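Long-range contacts in NAD-dependent benzaldehyde dehydrogenase (Legionella pneumophila, PDB 3RHE), which probably works on or binds small molecules as a member of the glyoxalase/bleomycin resistance (VOC) superfamily, although it is named as an NAD-dependent benzaldehyde dehydrogenase: residues 8-13 and 48-53; 56-61 and 115-120; 79-84 and 104-109. One frame throughout, in Å; residues are numbered along the deposited sequence.

How the contacts relate
All three contacts reach one mixed sheet, and they illustrate how such a sheet is held by strand pairing, by arginine side chains and by a helix laid against it. Contact 1 joins two strands, contact 2 ties a loop to strand 117-123, and contact 3, nested within the loop closed by contact 2, seats helix 78-90 on the neighbouring strand. Contacts 1 and 2, with centres about 12 Å apart, are joined by a hydrogen bond between Tyr13 OH and Arg117 NH1 (2.9 Å). Between contacts 2 and 3, about 13 Å apart by centres, Thr107 OG1 meets both Ile120 O and Arg119 NH1. Contacts 1 and 3 (centres about 17 Å apart) touch through Trp53 and Phe104.

Contact 1: 8-13 and 48-53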
loop_
_atom_site.group_PDB
_atom_site.type_symbol
_atom_site.label_atom_id
_atom_site.label_comp_id
_atom_site.label_asym_id
_atom_site.label_seq_id
_atom_site.Cartn_x
_atom_site.Cartn_y
_atom_site.Cartn_z
ATOM N N ASN A 8 -6.155 6.921 -3.253
ATOM C CA ASN A 8 -5.951 5.583 -3.760
ATOM C C ASN A 8 -4.507 5.343 -4.174
ATOM O O ASN A 8 -3.824 6.224 -4.716
ATOM C CB ASN A 8 -6.965 5.256 -4.856
ATOM C CG ASN A 8 -8.322 4.866 -4.276
ATOM O OD1 ASN A 8 -8.392 4.110 -3.313
ATOM N ND2 ASN A 8 -9.388 5.395 -4.842
ATOM N N LEU A 9 -4.030 4.149 -3.868
ATOM C CA LEU A 9 -2.654 3.813 -4.149
ATOM C C LEU A 9 -2.540 2.330 -4.467
ATOM O O LEU A 9 -2.931 1.480 -3.672
ATOM C CB LEU A 9 -1.775 4.193 -2.958
ATOM C CG LEU A 9 -0.324 3.703 -2.894
ATOM C CD1 LEU A 9 0.524 4.254 -4.051
ATOM C CD2 LEU A 9 0.272 4.100 -1.538
ATOM N N VAL A 10 -2.010 2.031 -5.642
ATOM C CA VAL A 10 -1.746 0.654 -6.036
ATOM C C VAL A 10 -0.348 0.302 -5.545
ATOM O O VAL A 10 0.604 1.017 -5.822
ATOM C CB VAL A 10 -1.852 0.498 -7.563
ATOM C CG1 VAL A 10 -1.518 -0.937 -8.001
ATOM C CG2 VAL A 10 -3.250 0.895 -8.020
ATOM N N LEU A 11 -0.235 -0.783 -4.790
ATOM C CA LEU A 11 1.029 -1.192 -4.207
ATOM C C LEU A 11 1.499 -2.490 -4.847
ATOM O O LEU A 11 0.824 -3.501 -4.763
ATOM C CB LEU A 11 0.876 -1.401 -2.693
ATOM C CG LEU A 11 1.375 -0.430 -1.623
ATOM C CD1 LEU A 11 1.811 0.922 -2.150
ATOM C CD2 LEU A 11 0.342 -0.315 -0.482
ATOM N N PHE A 12 2.661 -2.453 -5.484
ATOM C CA PHE A 12 3.271 -3.650 -6.038
ATOM C C PHE A 12 4.381 -4.128 -5.100
ATOM O O PHE A 12 5.286 -3.360 -4.757
ATOM C CB PHE A 12 3.865 -3.344 -7.424
ATOM C CG PHE A 12 2.865 -3.424 -8.557
ATOM C CD1 PHE A 12 1.513 -3.633 -8.306
ATOM C CD2 PHE A 12 3.275 -3.267 -9.866
ATOM C CE1 PHE A 12 0.585 -3.698 -9.360
ATOM C CE2 PHE A 12 2.362 -3.332 -10.920
ATOM C CZ PHE A 12 1.018 -3.549 -10.661
ATOM N N TYR A 13 4.314 -5.389 -4.689
ATOM C CA TYR A 13 5.436 -6.006 -3.997
ATOM C C TYR A 13 6.547 -6.253 -5.026
ATOM O O TYR A 13 6.297 -6.857 -6.062
ATOM C CB TYR A 13 5.021 -7.331 -3.353
ATOM C CG TYR A 13 3.882 -7.232 -2.342
ATOM C CD1 TYR A 13 3.493 -6.009 -1.804
ATOM C CD2 TYR A 13 3.218 -8.382 -1.903
ATOM C CE1 TYR A 13 2.445 -5.927 -0.868
ATOM C CE2 TYR A 13 2.178 -8.313 -0.967
ATOM C CZ TYR A 13 1.803 -7.088 -0.448
ATOM O OH TYR A 13 0.778 -7.031 0.486
ATOM N N LEU A 48 -3.474 8.386 -11.077
ATOM C CA LEU A 48 -3.219 7.097 -10.437
ATOM C C LEU A 48 -1.864 7.088 -9.726
ATOM O O LEU A 48 -0.862 7.585 -10.254
ATOM C CB LEU A 48 -3.319 5.937 -11.438
ATOM C CG LEU A 48 -3.189 4.542 -10.803
ATOM C CD1 LEU A 48 -4.210 3.557 -11.374
ATOM C CD2 LEU A 48 -1.755 3.999 -10.918
ATOM N N ARG A 49 -1.841 6.534 -8.522
ATOM C CA ARG A 49 -0.610 6.448 -7.748
ATOM C C ARG A 49 -0.128 5.001 -7.658
ATOM O O ARG A 49 -0.890 4.107 -7.284
ATOM C CB ARG A 49 -0.818 7.023 -6.342
ATOM C CG ARG A 49 -1.168 8.505 -6.317
ATOM C CD ARG A 49 -1.013 9.087 -4.901
ATOM N NE ARG A 49 -1.855 8.400 -3.926
ATOM C CZ ARG A 49 -1.684 8.458 -2.607
ATOM N NH1 ARG A 49 -0.686 9.163 -2.096
ATOM N NH2 ARG A 49 -2.504 7.800 -1.794
ATOM N N LEU A 50 1.134 4.782 -7.993
ATOM C CA LEU A 50 1.717 3.444 -7.983
ATOM C C LEU A 50 2.941 3.383 -7.075
ATOM O O LEU A 50 3.933 4.110 -7.284
ATOM C CB LEU A 50 2.095 3.005 -9.401
ATOM C CG LEU A 50 2.897 1.706 -9.522
ATOM C CD1 LEU A 50 2.031 0.496 -9.198
ATOM C CD2 LEU A 50 3.489 1.575 -10.931
ATOM N N GLY A 51 2.855 2.529 -6.055
ATOM C CA GLY A 51 3.963 2.286 -5.153
ATOM C C GLY A 51 4.666 0.954 -5.383
ATOM O O GLY A 51 4.037 -0.091 -5.616
ATOM N N LEU A 52 5.991 0.996 -5.313
ATOM C CA LEU A 52 6.820 -0.193 -5.420
ATOM C C LEU A 52 7.482 -0.432 -4.058
ATOM O O LEU A 52 8.307 0.366 -3.618
ATOM C CB LEU A 52 7.879 0.000 -6.503
ATOM C CG LEU A 52 7.358 0.505 -7.858
ATOM C CD1 LEU A 52 8.528 0.908 -8.774
ATOM C CD2 LEU A 52 6.449 -0.538 -8.540
ATOM N N TRP A 53 7.129 -1.541 -3.418
ATOM C CA TRP A 53 7.469 -1.792 -2.025
ATOM C C TRP A 53 8.252 -3.103 -1.859
ATOM O O TRP A 53 7.806 -4.175 -2.296
ATOM C CB TRP A 53 6.158 -1.809 -1.220
ATOM C CG TRP A 53 6.267 -1.627 0.263
ATOM C CD1 TRP A 53 7.352 -1.186 0.980
ATOM C CD2 TRP A 53 5.217 -1.848 1.217
ATOM N NE1 TRP A 53 7.042 -1.147 2.333
ATOM C CE2 TRP A 53 5.738 -1.544 2.499
ATOM C CE3 TRP A 53 3.890 -2.290 1.111
ATOM C CZ2 TRP A 53 4.976 -1.666 3.662
ATOM C CZ3 TRP A 53 3.134 -2.414 2.278
ATOM C CH2 TRP A 53 3.684 -2.104 3.533
#
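Leu50 sets its CD1 methyl over the centre of the Phe12 ring, 10° off the ring normal, a CH-pi contact between adjacent parallel strands of the beta-alpha-beta-beta-beta topology that marks the glyoxalase/VOC fold. In this topology strand 8-14 lies beside strand 49-54, although helix 17-28 and two shorter strands intervene in the chain. The same Leu50 CD1 crosses to Val10 CG1 at 4.0 Å, so one methyl touches both Val10 and Phe12. Further along this face Phe12 CB meets Leu52 CD2, also at 4.0 Å. Tyr24 of helix 17-28 packs against Phe12, Leu50 and Leu52.

The other face is built around Gly51, which has no side chain to occupy the ground between Leu9 and Leu11. Leu11 CD1 settles 3.9 Å from Gly51 CA, while Leu9 CD1 comes within 3.5 Å of Gly51 N. Next to it, Leu11 CG touches the indole of Trp53 at CE3, 4.2 Å away. Phe39 meets the Trp53 ring edge-to-face, and Tyr13, which also borders the indole, sends its hydroxyl on to Glu70.

Backbone pairing sets Leu11 beside Gly51 and Phe12 beside Leu52. Val10 and Phe12 each use both N and O across the strands: Val10 bonds Arg49 O and Gly51 N, and Phe12 bonds Gly51 O and Trp53 N. The Phe12 N to Gly51 O bond measures 2.7 Å. At the start of the pair Arg49 reaches across to strand 8-13, its chain turning at chi3 (-59°), and its NH2 bonds Gln74 OE1. Arg49 NE then donates to Asn8 O at 3.0 Å, approaching from 41° above the carbonyl plane while the oxygen stays at the edge of the guanidinium, near its plane.

Contact 2: 56-61 and 115-120; sequences EEIEPK and EHRLRI
Pro60 and Arg117 keep their CA atoms 9.9 Å apart, because the loop 56-61 does not pair with strand 117-123 and is reached from it by long side chains. This is a loop docked on the sheet of a VOC fold by two arginines, Arg117 and Arg119, at alternate positions of one strand, with three successive loop carbonyls as acceptors. The peptide bond between Glu59 and Pro60 is cis.

Arg117, extended from CG to NE, carries its guanidinium up against the Pro60 ring and the loop carbonyls. NH1 donates to Pro60 O at 2.8 Å and NH2 to Lys61 O at 2.8 Å; a weak third bond joins NH2 to Pro60 O, so that carbonyl is shared by both nitrogens. The Pro60 ring covers one face of the guanidinium toward its rim, whereas Ile58 CG2 lies at the edge, in plane, 3.7 Å from NH1. NH1 is also bonded to Tyr13 OH, which further limits rotation of the group.

Arg119 takes a different path: a turn at chi3 brings its guanidinium round to Glu70 and the loop. Its NE forms a salt bridge with Glu70 and NH1 bonds Thr107 OG1, which positions the remaining nitrogen for the loop. Within the loop itself, Lys61 NZ forms a salt bridge with Glu59 OE2. Arg119 NH2 meets Glu59 O at 2.8 Å with an N-H...O angle of 166°.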
loop_
_atom_site.group_PDB
_atom_site.type_symbol
_atom_site.label_atom_id
_atom_site.label_comp_id
_atom_site.label_asym_id
_atom_site.label_seq_id
_atom_site.Cartn_x
_atom_site.Cartn_y
_atom_site.Cartn_z
ATOM N N GLU A 56 10.381 -7.863 1.172
ATOM C CA GLU A 56 10.858 -8.269 2.485
ATOM C C GLU A 56 10.301 -7.386 3.598
ATOM O O GLU A 56 10.319 -7.764 4.767
ATOM C CB GLU A 56 12.392 -8.265 2.508
ATOM C CG GLU A 56 13.035 -7.074 1.785
ATOM C CD GLU A 56 13.306 -7.331 0.300
ATOM O OE1 GLU A 56 14.458 -7.678 -0.040
ATOM O OE2 GLU A 56 12.386 -7.177 -0.533
ATOM N N GLU A 57 9.803 -6.213 3.230
ATOM C CA GLU A 57 9.253 -5.269 4.203
ATOM C C GLU A 57 7.765 -5.456 4.499
ATOM O O GLU A 57 7.229 -4.832 5.417
ATOM C CB GLU A 57 9.484 -3.839 3.721
ATOM C CG GLU A 57 10.948 -3.504 3.533
ATOM C CD GLU A 57 11.672 -3.383 4.854
ATOM O OE1 GLU A 57 11.184 -2.619 5.711
ATOM O OE2 GLU A 57 12.714 -4.055 5.038
ATOM N N ILE A 58 7.080 -6.289 3.726
ATOM C CA ILE A 58 5.626 -6.345 3.865
ATOM C C ILE A 58 5.173 -7.070 5.132
ATOM O O ILE A 58 5.723 -8.103 5.497
ATOM C CB ILE A 58 4.952 -7.057 2.684
ATOM C CG1 ILE A 58 5.544 -6.587 1.355
ATOM C CG2 ILE A 58 3.453 -6.844 2.742
ATOM C CD1 ILE A 58 5.477 -5.107 1.148
ATOM N N GLU A 59 4.165 -6.507 5.787
ATOM C CA GLU A 59 3.391 -7.215 6.788
ATOM C C GLU A 59 1.942 -7.003 6.402
ATOM O O GLU A 59 1.561 -5.880 6.103
ATOM C CB GLU A 59 3.644 -6.633 8.184
ATOM C CG GLU A 59 5.061 -6.847 8.677
ATOM C CD GLU A 59 5.389 -8.317 8.812
ATOM O OE1 GLU A 59 4.457 -9.111 9.084
ATOM O OE2 GLU A 59 6.571 -8.682 8.651
ATOM N N PRO A 60 1.137 -8.077 6.394
ATOM C CA PRO A 60 1.527 -9.447 6.738
ATOM C C PRO A 60 2.442 -10.023 5.667
ATOM O O PRO A 60 2.398 -9.559 4.527
ATOM C CB PRO A 60 0.190 -10.213 6.737
ATOM C CG PRO A 60 -0.881 -9.168 6.631
ATOM C CD PRO A 60 -0.257 -8.015 5.920
ATOM N N LYS A 61 3.258 -11.009 6.031
ATOM C CA LYS A 61 4.253 -11.558 5.118
ATOM C C LYS A 61 3.667 -11.838 3.740
ATOM O O LYS A 61 2.579 -12.396 3.619
ATOM C CB LYS A 61 4.871 -12.833 5.695
ATOM C CG LYS A 61 5.585 -12.622 7.016
ATOM C CD LYS A 61 6.663 -11.568 6.889
ATOM C CE LYS A 61 7.602 -11.583 8.090
ATOM N NZ LYS A 61 8.630 -10.506 7.971
ATOM N N GLU A 115 -8.816 -13.180 -2.347
ATOM C CA GLU A 115 -7.536 -12.996 -1.669
ATOM C C GLU A 115 -6.714 -11.801 -2.130
ATOM O O GLU A 115 -5.510 -11.747 -1.886
ATOM C CB GLU A 115 -6.695 -14.276 -1.726
ATOM C CG GLU A 115 -7.338 -15.412 -0.955
ATOM C CD GLU A 115 -7.852 -14.955 0.406
ATOM O OE1 GLU A 115 -7.024 -14.726 1.305
ATOM O OE2 GLU A 115 -9.086 -14.824 0.580
ATOM N N HIS A 116 -7.358 -10.846 -2.787
ATOM C CA HIS A 116 -6.694 -9.580 -3.083
ATOM C C HIS A 116 -6.632 -8.759 -1.796
ATOM O O HIS A 116 -7.653 -8.570 -1.123
ATOM C CB HIS A 116 -7.433 -8.816 -4.182
ATOM C CG HIS A 116 -7.585 -9.593 -5.458
ATOM N ND1 HIS A 116 -6.509 -9.954 -6.243
ATOM C CD2 HIS A 116 -8.686 -10.078 -6.084
ATOM C CE1 HIS A 116 -6.938 -10.632 -7.295
ATOM N NE2 HIS A 116 -8.257 -10.721 -7.222
ATOM N N ARG A 117 -5.436 -8.293 -1.445
ATOM C CA ARG A 117 -5.258 -7.488 -0.234
ATOM C C ARG A 117 -5.707 -6.035 -0.409
ATOM O O ARG A 117 -5.456 -5.388 -1.439
ATOM C CB ARG A 117 -3.809 -7.537 0.255
ATOM C CG ARG A 117 -3.356 -8.900 0.764
ATOM C CD ARG A 117 -1.862 -8.896 1.062
ATOM N NE ARG A 117 -1.421 -10.118 1.727
ATOM C CZ ARG A 117 -0.253 -10.250 2.351
ATOM N NH1 ARG A 117 0.607 -9.231 2.394
ATOM N NH2 ARG A 117 0.055 -11.404 2.931
ATOM N N LEU A 118 -6.363 -5.536 0.624
ATOM C CA LEU A 118 -6.938 -4.205 0.639
ATOM C C LEU A 118 -6.421 -3.530 1.905
ATOM O O LEU A 118 -6.730 -3.963 3.008
ATOM C CB LEU A 118 -8.465 -4.313 0.707
ATOM C CG LEU A 118 -9.152 -5.126 -0.404
ATOM C CD1 LEU A 118 -10.645 -5.206 -0.150
ATOM C CD2 LEU A 118 -8.907 -4.488 -1.748
ATOM N N ARG A 119 -5.638 -2.471 1.753
ATOM C CA ARG A 119 -4.999 -1.865 2.907
ATOM C C ARG A 119 -5.502 -0.459 3.183
ATOM O O ARG A 119 -5.630 0.358 2.270
ATOM C CB ARG A 119 -3.472 -1.847 2.751
ATOM C CG ARG A 119 -2.744 -1.075 3.871
ATOM C CD ARG A 119 -1.232 -0.949 3.611
ATOM N NE ARG A 119 -0.575 -2.250 3.484
ATOM C CZ ARG A 119 -0.155 -2.987 4.503
ATOM N NH1 ARG A 119 -0.327 -2.566 5.750
ATOM N NH2 ARG A 119 0.436 -4.152 4.275
ATOM N N ILE A 120 -5.782 -0.186 4.453
ATOM C CA ILE A 120 -6.086 1.163 4.913
ATOM C C ILE A 120 -4.846 1.652 5.675
ATOM O O ILE A 120 -4.295 0.918 6.495
ATOM C CB ILE A 120 -7.294 1.178 5.907
ATOM C CG1 ILE A 120 -8.564 0.553 5.299
ATOM C CG2 ILE A 120 -7.571 2.595 6.409
ATOM C CD1 ILE A 120 -9.115 1.275 4.112
#

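Contact 3: 79-84 and 104-109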
loop_
_atom_site.group_PDB
_atom_site.type_symbol
_atom_site.label_atom_id
_atom_site.label_comp_id
_atom_site.label_asym_id
_atom_site.label_seq_id
_atom_site.Cartn_x
_atom_site.Cartn_y
_atom_site.Cartn_z
ATOM N N GLU A 79 -7.447 7.883 13.777
ATOM C CA GLU A 79 -8.859 7.743 14.117
ATOM C C GLU A 79 -9.692 7.316 12.908
ATOM O O GLU A 79 -10.571 6.482 13.027
ATOM C CB GLU A 79 -9.408 9.053 14.712
ATOM C CG GLU A 79 -8.887 9.366 16.117
ATOM C CD GLU A 79 -7.523 10.071 16.140
ATOM O OE1 GLU A 79 -6.971 10.422 15.070
ATOM O OE2 GLU A 79 -6.993 10.261 17.253
HETATM N N MSE A 80 -9.422 7.884 11.738
HETATM C CA MSE A 80 -10.147 7.447 10.543
HETATM C C MSE A 80 -9.816 5.981 10.209
HETATM O O MSE A 80 -10.693 5.217 9.805
HETATM C CB MSE A 80 -9.857 8.358 9.337
HETATM C CG MSE A 80 -10.623 7.949 8.083
HETATM SE SE MSE A 80 -12.554 7.915 8.401
HETATM C CE MSE A 80 -13.042 9.654 7.690
ATOM N N VAL A 81 -8.552 5.594 10.370
ATOM C CA VAL A 81 -8.179 4.184 10.216
ATOM C C VAL A 81 -9.003 3.286 11.138
ATOM O O VAL A 81 -9.514 2.263 10.713
ATOM C CB VAL A 81 -6.687 3.945 10.530
ATOM C CG1 VAL A 81 -6.379 2.448 10.528
ATOM C CG2 VAL A 81 -5.808 4.695 9.556
ATOM N N ASP A 82 -9.127 3.667 12.413
ATOM C CA ASP A 82 -9.936 2.885 13.355
ATOM C C ASP A 82 -11.406 2.865 12.953
ATOM O O ASP A 82 -12.074 1.837 13.054
ATOM C CB ASP A 82 -9.810 3.431 14.786
ATOM C CG ASP A 82 -8.448 3.167 15.386
ATOM O OD1 ASP A 82 -7.830 2.137 15.033
ATOM O OD2 ASP A 82 -7.996 3.993 16.198
ATOM N N GLU A 83 -11.909 4.006 12.507
ATOM C CA GLU A 83 -13.313 4.095 12.108
ATOM C C GLU A 83 -13.594 3.155 10.931
ATOM O O GLU A 83 -14.589 2.436 10.937
ATOM C CB GLU A 83 -13.679 5.546 11.791
ATOM C CG GLU A 83 -15.007 5.774 11.063
ATOM C CD GLU A 83 -16.220 5.239 11.822
ATOM O OE1 GLU A 83 -16.152 5.061 13.058
ATOM O OE2 GLU A 83 -17.253 5.003 11.165
ATOM N N ILE A 84 -12.714 3.139 9.923
ATOM C CA ILE A 84 -12.938 2.237 8.800
ATOM C C ILE A 84 -12.802 0.783 9.242
ATOM O O ILE A 84 -13.507 -0.092 8.757
ATOM C CB ILE A 84 -11.994 2.520 7.607
ATOM C CG1 ILE A 84 -12.146 3.968 7.135
ATOM C CG2 ILE A 84 -12.294 1.541 6.473
ATOM C CD1 ILE A 84 -11.130 4.409 6.108
ATOM N N PHE A 104 6.008 3.141 8.802
ATOM C CA PHE A 104 5.534 4.241 7.958
ATOM C C PHE A 104 4.257 4.898 8.482
ATOM O O PHE A 104 3.841 5.943 7.982
ATOM C CB PHE A 104 5.300 3.752 6.528
ATOM C CG PHE A 104 4.235 2.698 6.422
ATOM C CD1 PHE A 104 2.895 3.051 6.335
ATOM C CD2 PHE A 104 4.570 1.356 6.433
ATOM C CE1 PHE A 104 1.913 2.080 6.246
ATOM C CE2 PHE A 104 3.590 0.383 6.345
ATOM C CZ PHE A 104 2.262 0.748 6.255
ATOM N N GLY A 105 3.630 4.282 9.479
ATOM C CA GLY A 105 2.357 4.775 9.984
ATOM C C GLY A 105 1.411 3.680 10.437
ATOM O O GLY A 105 1.822 2.559 10.711
ATOM N N TYR A 106 0.128 4.012 10.491
ATOM C CA TYR A 106 -0.868 3.190 11.165
ATOM C C TYR A 106 -1.823 2.573 10.154
ATOM O O TYR A 106 -2.353 3.273 9.290
ATOM C CB TYR A 106 -1.620 4.077 12.145
ATOM C CG TYR A 106 -2.569 3.396 13.088
ATOM C CD1 TYR A 106 -2.112 2.515 14.065
ATOM C CD2 TYR A 106 -3.929 3.698 13.055
ATOM C CE1 TYR A 106 -2.992 1.923 14.972
ATOM C CE2 TYR A 106 -4.812 3.113 13.946
ATOM C CZ TYR A 106 -4.343 2.229 14.903
ATOM O OH TYR A 106 -5.238 1.652 15.780
ATOM N N THR A 107 -2.048 1.265 10.266
ATOM C CA THR A 107 -2.579 0.514 9.132
ATOM C C THR A 107 -3.259 -0.792 9.528
ATOM O O THR A 107 -2.958 -1.365 10.568
ATOM C CB THR A 107 -1.427 0.201 8.114
ATOM O OG1 THR A 107 -1.961 -0.359 6.913
ATOM C CG2 THR A 107 -0.435 -0.785 8.709
ATOM N N PHE A 108 -4.176 -1.253 8.684
ATOM C CA PHE A 108 -4.703 -2.604 8.790
ATOM C C PHE A 108 -4.990 -3.132 7.389
ATOM O O PHE A 108 -5.058 -2.358 6.433
ATOM C CB PHE A 108 -5.935 -2.688 9.721
ATOM C CG PHE A 108 -7.227 -2.236 9.089
ATOM C CD1 PHE A 108 -7.607 -0.899 9.126
ATOM C CD2 PHE A 108 -8.084 -3.155 8.502
ATOM C CE1 PHE A 108 -8.801 -0.481 8.553
ATOM C CE2 PHE A 108 -9.284 -2.744 7.939
ATOM C CZ PHE A 108 -9.640 -1.402 7.962
ATOM N N VAL A 109 -5.121 -4.445 7.246
ATOM C CA VAL A 109 -5.417 -4.998 5.915
ATOM C C VAL A 109 -6.482 -6.085 5.905
ATOM O O VAL A 109 -6.519 -6.957 6.779
ATOM C CB VAL A 109 -4.141 -5.405 5.093
ATOM C CG1 VAL A 109 -2.952 -5.620 5.969
ATOM C CG2 VAL A 109 -4.400 -6.617 4.158
#
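Tyr106 OH donates to Asp82 OD1 at 2.7 Å, and OD1 accepts through its syn lone pair; the carboxylate plane stands 89° from that of the ring. Alongside this bond Val81 CG1 presses on Tyr106 CD2 at 3.7 Å, and the same methyl lies at the edge of the Phe108 ring, in plane, 3.8 Å from CD1. Val81 is thus wedged between the two aromatics of the strand. Ile84, one turn on, adds CG2 against Phe108 CZ at 4.2 Å.

Phe108 is brought there by a chi1 of 79°, which places CG between the backbone N and carbonyl carbon. His85 and Trp88 of helix 78-90 meet its ring edge-to-face, and Ile120 of the adjacent strand packs on it as well. Beyond this shell, helix 79-84 and strand 105-109 point nearly the same way, 11° apart, their axes 8.6 Å apart at closest approach: helix 78-90 packs on strand 105-111 of the VOC-fold sheet. Val75 packs against Val81 and Ile84.

The chemistry is therefore of two kinds: apolar contacts seat the helix, and the single tyrosine-to-carboxylate bond, consistent with an ionised Asp82, ties its side to the strand.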